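Local coordinates for protein beta-lactamase (Burkholderia cenocepacia, PDB 5E2G) that probably hydrolyses beta-lactams to substituted beta-amino acids, as a member of the class C family of serine beta-lactamases, at residues Thr53-Phe58 with Met182-Ile187; Gly61-Thr66 with Thr322-Val327; Thr66-Leu71 with Gln166-Leu171; Gly29-Gly34 with Asp228-Val233. All blocks are in the same frame, centred on the assembly; numbering follows the deposited sequence. Where two conformers were deposited one is given.

Contact 1. Residues Thr53-Phe58 with Met182-Ile187; sequences TGDTLF and MTHTYI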
loop_
_atom_site.group_PDB
_atom_site.type_symbol
_atom_site.label_atom_id
_atom_site.label_comp_id
_atom_site.label_asym_id
_atom_site.label_seq_id
_atom_site.Cartn_x
_atom_site.Cartn_y
_atom_site.Cartn_z
ATOM N N THR A 53 -21.474 -2.647 -1.468
ATOM C CA THR A 53 -21.950 -2.744 -0.092
ATOM C C THR A 53 -20.777 -2.847 0.870
ATOM O O THR A 53 -19.621 -2.683 0.467
ATOM C CB THR A 53 -22.874 -3.953 0.091
ATOM O OG1 THR A 53 -22.183 -5.152 -0.287
ATOM C CG2 THR A 53 -24.134 -3.810 -0.750
ATOM N N GLY A 54 -21.067 -3.137 2.140
ATOM C CA GLY A 54 -20.015 -3.204 3.139
ATOM C C GLY A 54 -18.971 -4.279 2.888
ATOM O O GLY A 54 -17.827 -4.148 3.331
ATOM N N ASP A 55 -19.335 -5.343 2.180
ATOM C CA ASP A 55 -18.452 -6.490 2.025
ATOM C C ASP A 55 -17.793 -6.570 0.655
ATOM O O ASP A 55 -17.030 -7.509 0.409
ATOM C CB ASP A 55 -19.229 -7.774 2.299
ATOM C CG ASP A 55 -19.777 -7.819 3.701
ATOM O OD1 ASP A 55 -19.237 -7.096 4.567
ATOM O OD2 ASP A 55 -20.745 -8.574 3.936
ATOM N N THR A 56 -18.064 -5.610 -0.229
ATOM C CA THR A 56 -17.516 -5.624 -1.580
ATOM C C THR A 56 -15.992 -5.543 -1.560
ATOM O O THR A 56 -15.414 -4.688 -0.884
ATOM C CB THR A 56 -18.096 -4.452 -2.365
ATOM O OG1 THR A 56 -19.500 -4.651 -2.534
ATOM C CG2 THR A 56 -17.417 -4.316 -3.724
ATOM N N LEU A 57 -15.342 -6.423 -2.318
ATOM C CA LEU A 57 -13.884 -6.519 -2.343
ATOM C C LEU A 57 -13.309 -5.761 -3.537
ATOM O O LEU A 57 -13.801 -5.898 -4.665
ATOM C CB LEU A 57 -13.430 -7.983 -2.390
ATOM C CG LEU A 57 -13.757 -8.882 -1.187
ATOM C CD1 LEU A 57 -13.598 -10.363 -1.543
ATOM C CD2 LEU A 57 -12.896 -8.540 0.025
ATOM N N PHE A 58 -12.263 -4.970 -3.280
ATOM C CA PHE A 58 -11.500 -4.264 -4.297
ATOM C C PHE A 58 -10.040 -4.699 -4.234
ATOM O O PHE A 58 -9.517 -4.994 -3.156
ATOM C CB PHE A 58 -11.563 -2.747 -4.101
ATOM C CG PHE A 58 -12.948 -2.174 -4.155
ATOM C CD1 PHE A 58 -13.785 -2.231 -3.050
ATOM C CD2 PHE A 58 -13.406 -1.544 -5.299
ATOM C CE1 PHE A 58 -15.054 -1.698 -3.094
ATOM C CE2 PHE A 58 -14.679 -1.000 -5.343
ATOM C CZ PHE A 58 -15.504 -1.085 -4.237
HETATM N N MSE A 182 -8.984 -7.257 10.603
HETATM C CA MSE A 182 -9.389 -7.136 9.212
HETATM C C MSE A 182 -9.960 -8.474 8.752
HETATM O O MSE A 182 -9.223 -9.363 8.318
HETATM C CB MSE A 182 -8.208 -6.709 8.342
HETATM C CG MSE A 182 -7.546 -5.409 8.791
HETATM SE SE MSE A 182 -5.902 -5.025 7.799
HETATM C CE MSE A 182 -6.688 -4.618 6.082
ATOM N N THR A 183 -11.280 -8.614 8.873
ATOM C CA THR A 183 -11.959 -9.887 8.676
ATOM C C THR A 183 -12.501 -10.067 7.263
ATOM O O THR A 183 -13.143 -11.083 6.988
ATOM C CB THR A 183 -13.112 -10.048 9.686
ATOM O OG1 THR A 183 -14.087 -9.025 9.473
ATOM C CG2 THR A 183 -12.614 -9.942 11.102
ATOM N N HIS A 184 -12.277 -9.112 6.365
ATOM C CA HIS A 184 -12.673 -9.243 4.966
ATOM C C HIS A 184 -11.532 -8.812 4.061
ATOM O O HIS A 184 -11.692 -8.055 3.100
ATOM C CB HIS A 184 -13.961 -8.477 4.714
ATOM C CG HIS A 184 -15.165 -9.174 5.262
ATOM N ND1 HIS A 184 -15.737 -10.262 4.638
ATOM C CD2 HIS A 184 -15.873 -8.975 6.398
ATOM C CE1 HIS A 184 -16.760 -10.691 5.357
ATOM N NE2 HIS A 184 -16.864 -9.927 6.430
ATOM N N THR A 185 -10.351 -9.337 4.371
ATOM C CA THR A 185 -9.108 -9.001 3.698
ATOM C C THR A 185 -8.405 -10.301 3.346
ATOM O O THR A 185 -8.254 -11.173 4.207
ATOM C CB THR A 185 -8.219 -8.125 4.591
ATOM O OG1 THR A 185 -8.924 -6.934 4.948
ATOM C CG2 THR A 185 -6.943 -7.747 3.871
ATOM N N TYR A 186 -7.989 -10.441 2.088
ATOM C CA TYR A 186 -7.472 -11.712 1.599
ATOM C C TYR A 186 -6.271 -11.512 0.692
ATOM O O TYR A 186 -6.214 -10.555 -0.082
ATOM C CB TYR A 186 -8.548 -12.489 0.826
ATOM C CG TYR A 186 -9.855 -12.563 1.568
ATOM C CD1 TYR A 186 -10.006 -13.414 2.659
ATOM C CD2 TYR A 186 -10.930 -11.770 1.195
ATOM C CE1 TYR A 186 -11.198 -13.481 3.353
ATOM C CE2 TYR A 186 -12.128 -11.834 1.878
ATOM C CZ TYR A 186 -12.255 -12.687 2.960
ATOM O OH TYR A 186 -13.444 -12.744 3.646
ATOM N N ILE A 187 -5.314 -12.432 0.792
ATOM C CA ILE A 187 -4.400 -12.669 -0.318
ATOM C C ILE A 187 -5.046 -13.613 -1.320
ATOM O O ILE A 187 -5.047 -13.364 -2.531
ATOM C CB ILE A 187 -3.060 -13.225 0.200
ATOM C CG1 ILE A 187 -2.367 -12.212 1.112
ATOM C CG2 ILE A 187 -2.156 -13.616 -0.953
ATOM C CD1 ILE A 187 -2.043 -10.902 0.435
#

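Contact 2. Residues Gly61-Thr66 with Thr322-Val327; sequences GSVSKT and TYVAFV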
loop_
_atom_site.group_PDB
_atom_site.type_symbol
_atom_site.label_atom_id
_atom_site.label_comp_id
_atom_site.label_asym_id
_atom_site.label_seq_id
_atom_site.Cartn_x
_atom_site.Cartn_y
_atom_site.Cartn_z
ATOM N N GLY A 61 -3.914 -3.016 -5.304
ATOM C CA GLY A 61 -2.634 -2.838 -5.976
ATOM C C GLY A 61 -1.482 -2.712 -4.994
ATOM O O GLY A 61 -1.372 -3.473 -4.025
ATOM N N SER A 62 -0.625 -1.716 -5.235
ATOM C CA SER A 62 0.594 -1.529 -4.458
ATOM C C SER A 62 0.341 -1.105 -3.021
ATOM O O SER A 62 1.281 -1.104 -2.223
ATOM C CB SER A 62 1.493 -0.508 -5.140
ATOM O OG SER A 62 1.970 -0.993 -6.381
ATOM N N VAL A 63 -0.890 -0.738 -2.664
ATOM C CA VAL A 63 -1.184 -0.503 -1.260
ATOM C C VAL A 63 -1.008 -1.800 -0.475
ATOM O O VAL A 63 -0.764 -1.768 0.735
ATOM C CB VAL A 63 -2.600 0.097 -1.095
ATOM C CG1 VAL A 63 -2.898 0.372 0.370
ATOM C CG2 VAL A 63 -2.733 1.381 -1.900
ATOM N N SER A 64 -1.094 -2.951 -1.153
ATOM C CA SER A 64 -0.733 -4.226 -0.536
ATOM C C SER A 64 0.618 -4.143 0.160
ATOM O O SER A 64 0.798 -4.685 1.250
ATOM C CB SER A 64 -0.699 -5.332 -1.594
ATOM O OG SER A 64 -1.927 -5.456 -2.284
ATOM N N LYS A 65 1.574 -3.446 -0.451
ATOM C CA LYS A 65 2.924 -3.363 0.094
ATOM C C LYS A 65 2.974 -2.681 1.461
ATOM O O LYS A 65 3.942 -2.883 2.200
ATOM C CB LYS A 65 3.825 -2.625 -0.888
ATOM C CG LYS A 65 3.689 -3.077 -2.330
ATOM C CD LYS A 65 4.326 -2.062 -3.289
ATOM C CE LYS A 65 4.335 -2.569 -4.740
ATOM N NZ LYS A 65 5.036 -1.624 -5.658
ATOM N N THR A 66 1.972 -1.873 1.818
ATOM C CA THR A 66 1.978 -1.311 3.164
ATOM C C THR A 66 1.745 -2.393 4.208
ATOM O O THR A 66 2.290 -2.308 5.313
ATOM C CB THR A 66 0.939 -0.190 3.313
ATOM O OG1 THR A 66 -0.384 -0.696 3.120
ATOM C CG2 THR A 66 1.208 0.930 2.315
ATOM N N THR A 322 -6.827 2.860 -6.126
ATOM C CA THR A 322 -6.808 2.968 -4.674
ATOM C C THR A 322 -5.982 4.172 -4.245
ATOM O O THR A 322 -4.982 4.510 -4.880
ATOM C CB THR A 322 -6.208 1.705 -4.050
ATOM O OG1 THR A 322 -6.802 0.563 -4.665
ATOM C CG2 THR A 322 -6.456 1.656 -2.549
ATOM N N TYR A 323 -6.394 4.805 -3.147
ATOM C CA TYR A 323 -5.601 5.848 -2.509
ATOM C C TYR A 323 -5.864 5.823 -1.015
ATOM O O TYR A 323 -7.005 5.649 -0.586
ATOM C CB TYR A 323 -5.923 7.246 -3.063
ATOM C CG TYR A 323 -5.011 8.340 -2.535
ATOM C CD1 TYR A 323 -3.638 8.290 -2.752
ATOM C CD2 TYR A 323 -5.522 9.417 -1.832
ATOM C CE1 TYR A 323 -2.791 9.288 -2.272
ATOM C CE2 TYR A 323 -4.686 10.424 -1.355
ATOM C CZ TYR A 323 -3.323 10.352 -1.576
ATOM O OH TYR A 323 -2.501 11.345 -1.105
ATOM N N VAL A 324 -4.807 6.019 -0.234
ATOM C CA VAL A 324 -4.864 6.037 1.221
ATOM C C VAL A 324 -4.054 7.223 1.715
ATOM O O VAL A 324 -2.903 7.388 1.311
ATOM C CB VAL A 324 -4.294 4.741 1.819
ATOM C CG1 VAL A 324 -4.259 4.844 3.325
ATOM C CG2 VAL A 324 -5.101 3.526 1.350
ATOM N N ALA A 325 -4.631 8.035 2.600
ATOM C CA ALA A 325 -3.891 9.165 3.151
ATOM C C ALA A 325 -4.409 9.487 4.542
ATOM O O ALA A 325 -5.617 9.448 4.778
ATOM C CB ALA A 325 -4.002 10.406 2.255
ATOM N N PHE A 326 -3.502 9.823 5.458
ATOM C CA PHE A 326 -3.942 10.131 6.813
ATOM C C PHE A 326 -2.923 11.034 7.496
ATOM O O PHE A 326 -1.782 11.168 7.048
ATOM C CB PHE A 326 -4.189 8.848 7.625
ATOM C CG PHE A 326 -2.994 7.951 7.732
ATOM C CD1 PHE A 326 -2.653 7.098 6.696
ATOM C CD2 PHE A 326 -2.213 7.956 8.876
ATOM C CE1 PHE A 326 -1.549 6.273 6.796
ATOM C CE2 PHE A 326 -1.108 7.131 8.979
ATOM C CZ PHE A 326 -0.778 6.290 7.940
ATOM N N VAL A 327 -3.371 11.684 8.566
ATOM C CA VAL A 327 -2.559 12.641 9.317
ATOM C C VAL A 327 -2.654 12.265 10.789
ATOM O O VAL A 327 -3.619 12.657 11.458
ATOM C CB VAL A 327 -3.017 14.095 9.087
ATOM C CG1 VAL A 327 -2.137 15.053 9.856
ATOM C CG2 VAL A 327 -3.005 14.459 7.610
#

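Contact 3. Residues Thr66-Leu71 with Gln166-Leu171; sequences TLTATL and QDFATL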
loop_
_atom_site.group_PDB
_atom_site.type_symbol
_atom_site.label_atom_id
_atom_site.label_comp_id
_atom_site.label_asym_id
_atom_site.label_seq_id
_atom_site.Cartn_x
_atom_site.Cartn_y
_atom_site.Cartn_z
ATOM N N THR A 66 1.972 -1.873 1.818
ATOM C CA THR A 66 1.978 -1.311 3.164
ATOM C C THR A 66 1.745 -2.393 4.208
ATOM O O THR A 66 2.290 -2.308 5.313
ATOM C CB THR A 66 0.939 -0.190 3.313
ATOM O OG1 THR A 66 -0.384 -0.696 3.120
ATOM C CG2 THR A 66 1.208 0.930 2.315
ATOM N N LEU A 67 0.963 -3.426 3.871
ATOM C CA LEU A 67 0.729 -4.511 4.819
ATOM C C LEU A 67 1.931 -5.435 4.900
ATOM O O LEU A 67 2.297 -5.892 5.988
ATOM C CB LEU A 67 -0.529 -5.287 4.426
ATOM C CG LEU A 67 -1.796 -4.440 4.587
ATOM C CD1 LEU A 67 -2.868 -4.845 3.585
ATOM C CD2 LEU A 67 -2.313 -4.541 6.011
ATOM N N THR A 68 2.558 -5.704 3.755
ATOM C CA THR A 68 3.823 -6.430 3.747
ATOM C C THR A 68 4.874 -5.717 4.593
ATOM O O THR A 68 5.576 -6.350 5.388
ATOM C CB THR A 68 4.309 -6.593 2.310
ATOM O OG1 THR A 68 3.302 -7.264 1.541
ATOM C CG2 THR A 68 5.582 -7.409 2.275
ATOM N N ALA A 69 4.997 -4.395 4.433
ATOM C CA ALA A 69 5.946 -3.636 5.243
ATOM C C ALA A 69 5.641 -3.774 6.729
ATOM O O ALA A 69 6.556 -3.871 7.552
ATOM C CB ALA A 69 5.922 -2.165 4.832
ATOM N N THR A 70 4.358 -3.786 7.093
ATOM C CA THR A 70 3.993 -3.941 8.495
ATOM C C THR A 70 4.433 -5.295 9.024
ATOM O O THR A 70 4.933 -5.400 10.150
ATOM C CB THR A 70 2.488 -3.761 8.658
ATOM O OG1 THR A 70 2.118 -2.472 8.164
ATOM C CG2 THR A 70 2.087 -3.870 10.123
ATOM N N LEU A 71 4.250 -6.346 8.223
ATOM C CA LEU A 71 4.688 -7.679 8.622
ATOM C C LEU A 71 6.196 -7.723 8.840
ATOM O O LEU A 71 6.674 -8.289 9.832
ATOM C CB LEU A 71 4.267 -8.698 7.567
ATOM C CG LEU A 71 4.552 -10.145 7.946
ATOM C CD1 LEU A 71 3.556 -10.627 8.984
ATOM C CD2 LEU A 71 4.545 -11.019 6.706
ATOM N N GLN A 166 7.488 -19.201 7.961
ATOM C CA GLN A 166 6.110 -19.467 7.580
ATOM C C GLN A 166 5.901 -19.154 6.103
ATOM O O GLN A 166 6.688 -18.440 5.474
ATOM C CB GLN A 166 5.139 -18.676 8.465
ATOM C CG GLN A 166 3.661 -19.001 8.252
ATOM C CD GLN A 166 3.335 -20.481 8.413
ATOM O OE1 GLN A 166 3.308 -21.242 7.447
ATOM N NE2 GLN A 166 3.061 -20.884 9.639
ATOM N N ASP A 167 4.854 -19.778 5.558
ATOM C CA ASP A 167 4.248 -19.412 4.285
ATOM C C ASP A 167 3.818 -17.949 4.301
ATOM O O ASP A 167 3.298 -17.453 5.302
ATOM C CB ASP A 167 3.050 -20.349 4.058
ATOM C CG ASP A 167 2.239 -20.019 2.820
ATOM O OD1 ASP A 167 2.709 -20.298 1.693
ATOM O OD2 ASP A 167 1.096 -19.539 2.984
ATOM N N PHE A 168 4.043 -17.241 3.188
ATOM C CA PHE A 168 3.727 -15.813 3.166
ATOM C C PHE A 168 2.230 -15.559 3.357
ATOM O O PHE A 168 1.825 -14.808 4.257
ATOM C CB PHE A 168 4.202 -15.154 1.869
ATOM C CG PHE A 168 3.786 -13.716 1.771
ATOM C CD1 PHE A 168 4.496 -12.734 2.446
ATOM C CD2 PHE A 168 2.644 -13.352 1.072
ATOM C CE1 PHE A 168 4.098 -11.398 2.397
ATOM C CE2 PHE A 168 2.239 -12.029 1.020
ATOM C CZ PHE A 168 2.967 -11.051 1.690
ATOM N N ALA A 169 1.389 -16.150 2.494
ATOM C CA ALA A 169 -0.052 -15.890 2.560
ATOM C C ALA A 169 -0.638 -16.268 3.916
ATOM O O ALA A 169 -1.564 -15.605 4.400
ATOM C CB ALA A 169 -0.782 -16.634 1.438
ATOM N N THR A 170 -0.099 -17.318 4.546
ATOM C CA THR A 170 -0.523 -17.711 5.888
ATOM C C THR A 170 -0.198 -16.632 6.914
ATOM O O THR A 170 -1.003 -16.345 7.803
ATOM C CB THR A 170 0.148 -19.034 6.261
ATOM O OG1 THR A 170 -0.236 -20.038 5.316
ATOM C CG2 THR A 170 -0.241 -19.470 7.663
ATOM N N LEU A 171 0.984 -16.028 6.815
ATOM C CA LEU A 171 1.354 -14.955 7.733
ATOM C C LEU A 171 0.414 -13.766 7.614
ATOM O O LEU A 171 0.140 -13.086 8.603
ATOM C CB LEU A 171 2.786 -14.509 7.463
ATOM C CG LEU A 171 3.926 -15.403 7.951
ATOM C CD1 LEU A 171 5.236 -14.999 7.302
ATOM C CD2 LEU A 171 4.020 -15.334 9.464
#

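Contact 4. Residues Gly29-Gly34 with Asp228-Val233; sequences GIVADG and DLLRFV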
loop_
_atom_site.group_PDB
_atom_site.type_symbol
_atom_site.label_atom_id
_atom_site.label_comp_id
_atom_site.label_asym_id
_atom_site.label_seq_id
_atom_site.Cartn_x
_atom_site.Cartn_y
_atom_site.Cartn_z
ATOM N N GLY A 29 -13.810 5.331 2.737
ATOM C CA GLY A 29 -13.697 5.257 4.185
ATOM C C GLY A 29 -13.135 6.564 4.715
ATOM O O GLY A 29 -12.177 7.102 4.157
ATOM N N ILE A 30 -13.739 7.071 5.792
ATOM C CA ILE A 30 -13.339 8.323 6.426
ATOM C C ILE A 30 -13.177 8.093 7.923
ATOM O O ILE A 30 -14.066 7.534 8.570
ATOM C CB ILE A 30 -14.366 9.449 6.180
ATOM C CG1 ILE A 30 -14.383 9.884 4.712
ATOM C CG2 ILE A 30 -14.093 10.633 7.095
ATOM C CD1 ILE A 30 -13.121 10.536 4.246
ATOM N N VAL A 31 -12.048 8.530 8.470
ATOM C CA VAL A 31 -11.871 8.706 9.907
ATOM C C VAL A 31 -11.979 10.197 10.186
ATOM O O VAL A 31 -11.165 10.989 9.700
ATOM C CB VAL A 31 -10.520 8.156 10.393
ATOM C CG1 VAL A 31 -10.297 8.512 11.849
ATOM C CG2 VAL A 31 -10.447 6.670 10.206
ATOM N N ALA A 32 -12.995 10.585 10.943
ATOM C CA ALA A 32 -13.234 11.985 11.273
ATOM C C ALA A 32 -13.207 12.079 12.790
ATOM O O ALA A 32 -14.152 11.648 13.458
ATOM C CB ALA A 32 -14.558 12.465 10.696
ATOM N N ASP A 33 -12.106 12.616 13.322
ATOM C CA ASP A 33 -11.871 12.675 14.764
ATOM C C ASP A 33 -11.904 11.277 15.383
ATOM O O ASP A 33 -12.491 11.060 16.443
ATOM C CB ASP A 33 -12.877 13.608 15.448
ATOM C CG ASP A 33 -12.419 14.059 16.825
ATOM O OD1 ASP A 33 -11.304 14.620 16.934
ATOM O OD2 ASP A 33 -13.180 13.848 17.796
ATOM N N GLY A 34 -11.266 10.314 14.716
ATOM C CA GLY A 34 -11.254 8.945 15.187
ATOM C C GLY A 34 -12.498 8.140 14.870
ATOM O O GLY A 34 -12.480 6.913 15.038
ATOM N N ASP A 228 -12.189 -2.490 6.118
ATOM C CA ASP A 228 -10.966 -3.114 6.615
ATOM C C ASP A 228 -9.753 -2.225 6.376
ATOM O O ASP A 228 -8.908 -2.064 7.267
ATOM C CB ASP A 228 -10.759 -4.476 5.957
ATOM C CG ASP A 228 -11.490 -5.599 6.682
ATOM O OD1 ASP A 228 -12.378 -5.325 7.517
ATOM O OD2 ASP A 228 -11.173 -6.768 6.404
ATOM N N LEU A 229 -9.643 -1.647 5.180
ATOM C CA LEU A 229 -8.541 -0.728 4.914
ATOM C C LEU A 229 -8.613 0.480 5.839
ATOM O O LEU A 229 -7.586 0.976 6.318
ATOM C CB LEU A 229 -8.562 -0.294 3.449
ATOM C CG LEU A 229 -7.224 0.145 2.865
ATOM C CD1 LEU A 229 -6.152 -0.852 3.259
ATOM C CD2 LEU A 229 -7.314 0.251 1.359
ATOM N N LEU A 230 -9.826 0.945 6.128
ATOM C CA LEU A 230 -9.994 2.045 7.068
ATOM C C LEU A 230 -9.504 1.656 8.454
ATOM O O LEU A 230 -8.865 2.458 9.142
ATOM C CB LEU A 230 -11.463 2.467 7.114
ATOM C CG LEU A 230 -11.732 3.794 7.818
ATOM C CD1 LEU A 230 -10.910 4.909 7.157
ATOM C CD2 LEU A 230 -13.223 4.103 7.795
ATOM N N ARG A 231 -9.805 0.430 8.888
ATOM C CA ARG A 231 -9.369 -0.008 10.210
ATOM C C ARG A 231 -7.848 -0.041 10.294
ATOM O O ARG A 231 -7.267 0.295 11.330
ATOM C CB ARG A 231 -9.978 -1.372 10.525
ATOM C CG ARG A 231 -9.831 -1.784 11.965
ATOM C CD ARG A 231 -10.717 -2.971 12.318
ATOM N NE ARG A 231 -10.541 -3.355 13.719
ATOM C CZ ARG A 231 -11.136 -2.747 14.741
ATOM N NH1 ARG A 231 -11.952 -1.732 14.524
ATOM N NH2 ARG A 231 -10.915 -3.152 15.982
ATOM N N PHE A 232 -7.187 -0.422 9.199
ATOM C CA PHE A 232 -5.731 -0.352 9.125
ATOM C C PHE A 232 -5.236 1.085 9.287
ATOM O O PHE A 232 -4.289 1.346 10.039
ATOM C CB PHE A 232 -5.280 -0.955 7.798
ATOM C CG PHE A 232 -3.786 -1.080 7.633
ATOM C CD1 PHE A 232 -2.994 -1.619 8.633
ATOM C CD2 PHE A 232 -3.186 -0.711 6.444
ATOM C CE1 PHE A 232 -1.619 -1.751 8.466
ATOM C CE2 PHE A 232 -1.803 -0.840 6.266
ATOM C CZ PHE A 232 -1.026 -1.364 7.280
ATOM N N VAL A 233 -5.885 2.036 8.608
ATOM C CA VAL A 233 -5.549 3.452 8.767
ATOM C C VAL A 233 -5.701 3.882 10.222
ATOM O O VAL A 233 -4.850 4.597 10.763
ATOM C CB VAL A 233 -6.419 4.309 7.826
ATOM C CG1 VAL A 233 -6.311 5.794 8.168
ATOM C CG2 VAL A 233 -6.025 4.056 6.375
#

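Contact 1. Residues Thr53-Phe58 with Met182-Ile187
L57 meets H184 and Y186 in a partly buried loop-to-loop contact, where the chain leading into strand 58-59 passes the loop that follows helix 168-180. The leucine does most of the work. Its CB points at the other loop, and CG, anti to the carbonyl carbon (chi1 -64°), turns the side chain the same way. CD2 of L57 comes within 3.3 Å of the carbonyl O of H184, and the same methyl lies 3.9 Å from CE2 of Y186. It reaches the tyrosine at the ring edge, near the ring plane, with the two side chains crossing at about a right angle; L57 CD1 lies 4.0 Å from Y186 CE2. The tyrosine hydroxyl reaches on to R193 in a weak hydrogen bond.

Nearer the surface, D55 leans over the imidazole of H184. Its OD1 stands 4.1 Å from H184 NE2, above one face of the ring and offset toward the rim, with carboxylate and imidazole planes only 17° apart. D55 rides on a type I turn from T53 to T56; the T56 N to T53 O bond of this turn is weak, and T53 N also bonds to T56 OG1 at 3.0 Å.

Backbone bonds tie L57 to D196 and A198, and Y186 to R223. Between the two loops, the chemistry is apolar contact at the leucine and, at D55, a carboxylate that would probably favour a protonated H184 without pairing with it directly.

Contact 2. Residues Gly61-Thr66 with Thr322-Val327
V63 puts one methyl against each of two residues of strand 321-327. Its CG1 is anti to the backbone N (chi1 -179°), which turns CG2 toward T322 and CG1 toward V324: V63 CG2 lies 3.8 Å from CG2 of T322, and V63 CG1 lies 4.0 Å from CG2 of V324. T322 turns its methyl, not its hydroxyl, to the valine: with chi1 at -47°, OG1 is anti to the carbonyl carbon and CG2 takes the place anti to N. V324, two residues on and on the same side of the strand, offers the methyl that stands beside its own backbone N. Both pairs meet at a slant.

The segment 61-66 opens helix 64-77, and the spacing of S62 and K65 fits the SxxK motif of the serine beta-lactamases, in which the serine is the nucleophile. K65 is extended from CB outward. V63, between the two in sequence, has its CB pointing toward the strand.

Two hydroxyls fold back on this first turn. S64 OG donates to the carbonyl O of G61 at 2.7 Å, an oxygen that also accepts from S64 N, and V222 N is hydrogen-bonded to S64 OG as well. T66 OG1 donates to V63 O at 2.6 Å, in the carbonyl plane, and T66 N shares that acceptor. On the strand side, L229 and V233 of helix 226-235 pack against V324 as well.

Contact 3. Residues Thr66-Leu71 with Gln166-Leu171
L71 and F168 lead this buried meeting of helix 64-77 with the first turn of helix 168-180. L71 points its CB at the other helix, and its CD2 fits beside L171, 4.0 Å from the CB of that residue and 4.1 Å from its CD1. The two leucines cross at about a right angle. The same CD2 of L71 approaches F168 obliquely, 4.3 Å from CE1.

In F168, CG anti to N (chi1 175°) brings the end of the ring to T68. There CZ of F168 lies 3.8 Å from T68 OG1, the oxygen coming up to the ring edge near its plane, and the side chains are again about perpendicular. T68 OG1 is hydrogen-bonded to the carbonyl O of P218, so the hydroxyl has a polar partner there.

The start of helix 168-180 is held by D167 at the N-cap. Its OD2 accepts from T170 N at 3.0 Å and from T170 OG1 at 2.7 Å, both on the anti side of the carboxylate and out of its plane. Helix 150-164 adds I153 to T68, T160 and M164 to L71, and A161 to L171. Such apolar helix-to-helix packing belongs to the helical part of the serine beta-lactamase fold, here around the helix at whose start the probable SxxK motif lies.

Contact 4. Residues Gly29-Gly34 with Asp228-Val233
L230 lays its two methyls over the backbone of G29 and I30 and against the CG2 methyl of V31. The two branches divide the work: CD1 serves G29 and V31, while CD2 serves I30. L230 CD1 rests 3.7 Å from the backbone atom C of G29, a residue with no side chain of its own. The same CD1 of L230 is 3.6 Å from CG2 of V31. On the other branch, L230 CD2 sits 3.6 Å from I30 O and equally near I30 N. CG of the leucine is anti to its backbone N (chi1 -167°). The CA atoms of G29 and L230 are 5.7 Å apart.

V31 comes from the strand side. Its CB points at the helix, and CG2, the methyl beside the backbone N, is the one that reaches L230, the two side chains meeting at a slant. I30, between G29 and V31, has its CB pointing away from the helix and takes part through its backbone N and O.

This is helix-on-sheet packing in the alpha/beta part of the beta-lactamase fold, where helices lie against the large antiparallel sheet. Strand 29-32 and helix 228-233 run in roughly the same direction, 32° apart, with their axes 8.2 Å from each other at closest. The strand's backbone bonds join it to its neighbours on either side, I30 with Y37 and both G29 and V31 with strand 332-338. Farther across the sheet L229 and V233 settle on V335, and M237 also touches V31. At the hairpin beyond the strand, D33 forms a salt bridge with R331.

Overall arrangement
From the N terminus, strand 25-32 meets helix 226-235 in contact 4, which closes a loop that holds contacts 1 and 3 within it. Contact 1 joins the loop before strand 58-59 to the one after helix 168-180; contact 3, nested inside it as well, pairs helix 64-77 with that same later helix. Contact 2 begins at the start of helix 64-77 and closes on strand 321-327, crossing contacts 1 and 4 and enclosing contact 3, with which it shares T66. D228 probably bonds to H184 N and T185 OG1, linking contacts 4 and 1. F232 packs helix 226-235 on helix 64-77, while L229 and V233 pack on V324 of strand 321-327.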